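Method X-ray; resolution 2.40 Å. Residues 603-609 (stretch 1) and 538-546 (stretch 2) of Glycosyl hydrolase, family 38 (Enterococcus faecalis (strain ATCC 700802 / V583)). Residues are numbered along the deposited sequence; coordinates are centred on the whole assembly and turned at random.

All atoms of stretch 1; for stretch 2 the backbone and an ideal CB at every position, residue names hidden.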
# COMPACT_ATOMS: atom_id res chain seq x y z
N SER A 603 -12.77 -34.25 -12.50
CA SER A 603 -11.49 -33.57 -12.45
C SER A 603 -10.38 -34.55 -12.09
O SER A 603 -10.59 -35.49 -11.32
CB SER A 603 -11.50 -32.42 -11.42
OG SER A 603 -11.61 -32.92 -10.10
N TYR A 604 -9.21 -34.32 -12.67
CA TYR A 604 -8.01 -35.11 -12.41
C TYR A 604 -6.91 -34.22 -11.86
O TYR A 604 -6.78 -33.06 -12.26
CB TYR A 604 -7.51 -35.80 -13.69
CG TYR A 604 -8.19 -37.11 -14.01
CD1 TYR A 604 -9.47 -37.14 -14.56
CD2 TYR A 604 -7.55 -38.32 -13.77
CE1 TYR A 604 -10.09 -38.34 -14.86
CE2 TYR A 604 -8.17 -39.52 -14.07
CZ TYR A 604 -9.43 -39.52 -14.61
OH TYR A 604 -10.05 -40.71 -14.91
N GLN A 605 -6.11 -34.78 -10.96
CA GLN A 605 -4.92 -34.11 -10.45
C GLN A 605 -3.69 -34.73 -11.11
O GLN A 605 -3.52 -35.95 -11.10
CB GLN A 605 -4.81 -34.23 -8.93
CG GLN A 605 -3.68 -33.41 -8.33
CD GLN A 605 -3.25 -33.91 -6.97
OE1 GLN A 605 -2.87 -35.08 -6.82
NE2 GLN A 605 -3.29 -33.04 -5.97
N ILE A 606 -2.85 -33.88 -11.70
CA ILE A 606 -1.61 -34.31 -12.34
C ILE A 606 -0.45 -33.71 -11.56
O ILE A 606 -0.32 -32.48 -11.49
CB ILE A 606 -1.56 -33.89 -13.82
CG1 ILE A 606 -2.76 -34.45 -14.57
CG2 ILE A 606 -0.26 -34.38 -14.45
CD1 ILE A 606 -2.83 -34.01 -16.02
N LYS A 607 0.38 -34.57 -10.99
CA LYS A 607 1.55 -34.16 -10.22
C LYS A 607 2.82 -34.54 -10.96
O LYS A 607 3.01 -35.71 -11.31
CB LYS A 607 1.55 -34.78 -8.82
CG LYS A 607 0.74 -34.02 -7.79
CD LYS A 607 0.93 -34.61 -6.41
CE LYS A 607 0.25 -33.78 -5.34
NZ LYS A 607 0.50 -34.33 -3.98
N GLN A 608 3.68 -33.56 -11.20
CA GLN A 608 4.97 -33.77 -11.84
C GLN A 608 6.05 -33.04 -11.04
O GLN A 608 5.90 -31.86 -10.73
CB GLN A 608 4.96 -33.26 -13.29
CG GLN A 608 4.02 -34.02 -14.21
CD GLN A 608 3.39 -33.12 -15.25
OE1 GLN A 608 3.11 -31.95 -14.99
NE2 GLN A 608 3.15 -33.66 -16.44
N THR A 609 7.11 -33.76 -10.71
CA THR A 609 8.27 -33.19 -10.03
C THR A 609 9.46 -33.21 -10.99
O THR A 609 9.79 -34.25 -11.56
CB THR A 609 8.61 -33.97 -8.76
OG1 THR A 609 7.59 -33.76 -7.78
CG2 THR A 609 9.95 -33.51 -8.19
N UNK A 538 -7.55 -38.30 -22.77
CA UNK A 538 -6.68 -39.31 -22.18
C UNK A 538 -5.50 -38.61 -21.54
O UNK A 538 -4.87 -37.75 -22.16
CB UNK A 538 -6.21 -40.33 -23.22
N UNK A 539 -5.20 -38.97 -20.29
CA UNK A 539 -4.06 -38.44 -19.56
C UNK A 539 -3.00 -39.52 -19.52
O UNK A 539 -3.15 -40.54 -18.83
CB UNK A 539 -4.45 -37.99 -18.15
N UNK A 540 -1.92 -39.31 -20.26
CA UNK A 540 -0.84 -40.29 -20.35
C UNK A 540 -0.01 -40.30 -19.07
O UNK A 540 -0.03 -39.35 -18.28
CB UNK A 540 0.05 -39.99 -21.56
N UNK A 541 0.73 -41.39 -18.87
CA UNK A 541 1.71 -41.44 -17.80
C UNK A 541 2.75 -40.33 -17.94
O UNK A 541 3.37 -39.94 -16.94
CB UNK A 541 2.40 -42.81 -17.78
N UNK A 542 2.95 -39.83 -19.16
CA UNK A 542 3.75 -38.63 -19.38
C UNK A 542 3.22 -37.46 -18.56
O UNK A 542 3.99 -36.65 -18.03
CB UNK A 542 3.77 -38.27 -20.87
N UNK A 543 1.90 -37.37 -18.41
CA UNK A 543 1.25 -36.20 -17.88
C UNK A 543 0.65 -35.31 -18.94
O UNK A 543 -0.13 -34.41 -18.61
CB UNK A 543 2.25 -35.40 -17.04
N UNK A 544 1.00 -35.53 -20.21
CA UNK A 544 0.44 -34.79 -21.32
C UNK A 544 -0.96 -35.31 -21.64
O UNK A 544 -1.39 -36.37 -21.18
CB UNK A 544 1.35 -34.89 -22.55
N UNK A 545 -1.68 -34.53 -22.45
CA UNK A 545 -3.06 -34.84 -22.80
C UNK A 545 -3.16 -35.24 -24.26
O UNK A 545 -2.51 -34.65 -25.13
CB UNK A 545 -3.97 -33.65 -22.51
N UNK A 546 -3.99 -36.25 -24.53
CA UNK A 546 -4.36 -36.64 -25.88
C UNK A 546 -5.87 -36.48 -26.01
O UNK A 546 -6.63 -37.25 -25.43
CB UNK A 546 -3.92 -38.07 -26.19

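Stretch 1 is an extended strand, and Tyr604, Ile606 and Gln608 send their CA-to-CB bonds toward the other segment, so the offer runs from ring and aliphatic surface at one end to an amide at the other. The second segment is a hairpin: strand, tight turn, strand.

Position 538 lies in strand geometry with nothing of stretch 1 within 5.5 Å of its ideal CB, so this contact leaves the choice wide. It is Lys538, whose amine is used within the hairpin.

Position 539 points toward stretch 1. Its ideal CB sits 4.8 Å from Ile606 CD1 and 5.4 Å from Tyr604 CD2, a gap that a medium-sized apolar side chain could fill; valine, leucine, isoleucine or methionine are all plausible, and strand angles favour the beta-branched ones. The residue is Ile539, and it serves both neighbours: Ile539 CG2 is 3.7 Å from Ile606 CD1 and Ile539 CD1 is 3.6 Å from Tyr604 CB; Ile539 CD1 also lies 4.0 Å from Ile606 CD1, so the side chain as a whole fills the gap. With chi1 m and chi2 t, it bridges two successive inward-facing residues of the strand.

Positions 540 and 541 have open space on this side, and polar residues suit a turn. Glu540 spends its carboxylate within the hairpin, its OE1 forming a salt bridge with Lys538 NZ at 3.5 Å. Asn541 makes no contact with stretch 1.

At 542 CA-to-CB points away, so the side chain is loosely specified, and small polar residues fit the turn. What stretch 1 meets is backbone: Gln608 NE2 donates a weak hydrogen bond to O of Asn542 at 3.5 Å.

Position 543 is the strictest. Phi is 100° and psi -13°, and an ideal CB would be jammed against the preceding carbonyl O. It would also lie 2.0 Å from Gln608 NE2, a clash. Glycine answers both demands, and Gly543 lets Gln608 NE2 approach its CA to 3.5 Å; its O lies 3.8 Å from Ile606 CD1. The turn is also tied by Gly543 N to Glu540 O, 2.8 Å.

Position 544 points away and accepts many residues; it is Ser544, whose O receives Glu540 N at 3.1 Å.

At 545 the CB points sideways, and a longer apolar side chain could bring its end to Ile606. Leu545 does so modestly, CD2 to Ile606 CD1 at 4.2 Å.

Position 546 is out of reach, and a beta-branched or polar strand residue would serve. Thr546 pairs its backbone with Lys538, N to O at 2.9 Å, and Thr546 OG1 donates a hydrogen bond to Glu540 OE2 at 3.2 Å.

Stretch 2 538-546: KIENNGSLT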
# COMPACT_ATOMS: atom_id res chain seq x y z
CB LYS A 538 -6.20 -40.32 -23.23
CG LYS A 538 -5.04 -41.21 -22.78
CD LYS A 538 -5.40 -42.07 -21.58
CE LYS A 538 -4.23 -42.93 -21.12
NZ LYS A 538 -3.82 -43.91 -22.16
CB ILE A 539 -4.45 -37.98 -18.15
CG1 ILE A 539 -5.58 -36.95 -18.22
CG2 ILE A 539 -3.24 -37.40 -17.43
CD1 ILE A 539 -5.95 -36.35 -16.88
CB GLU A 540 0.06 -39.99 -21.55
CG GLU A 540 -0.69 -39.68 -22.84
CD GLU A 540 -1.34 -40.90 -23.46
OE1 GLU A 540 -0.99 -42.03 -23.07
OE2 GLU A 540 -2.20 -40.73 -24.35
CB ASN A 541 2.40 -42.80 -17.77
CG ASN A 541 1.42 -43.95 -17.67
OD1 ASN A 541 0.43 -43.87 -16.94
ND2 ASN A 541 1.68 -45.02 -18.40
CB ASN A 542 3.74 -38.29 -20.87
CG ASN A 542 4.76 -37.24 -21.25
OD1 ASN A 542 5.31 -36.54 -20.40
ND2 ASN A 542 5.03 -37.13 -22.55
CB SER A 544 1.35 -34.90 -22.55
OG SER A 544 1.60 -36.25 -22.87
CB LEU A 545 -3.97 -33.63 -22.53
CG LEU A 545 -3.91 -33.01 -21.13
CD1 LEU A 545 -4.95 -31.92 -21.01
CD2 LEU A 545 -4.10 -34.07 -20.06
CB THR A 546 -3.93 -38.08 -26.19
OG1 THR A 546 -2.50 -38.16 -26.18
CG2 THR A 546 -4.46 -38.51 -27.55
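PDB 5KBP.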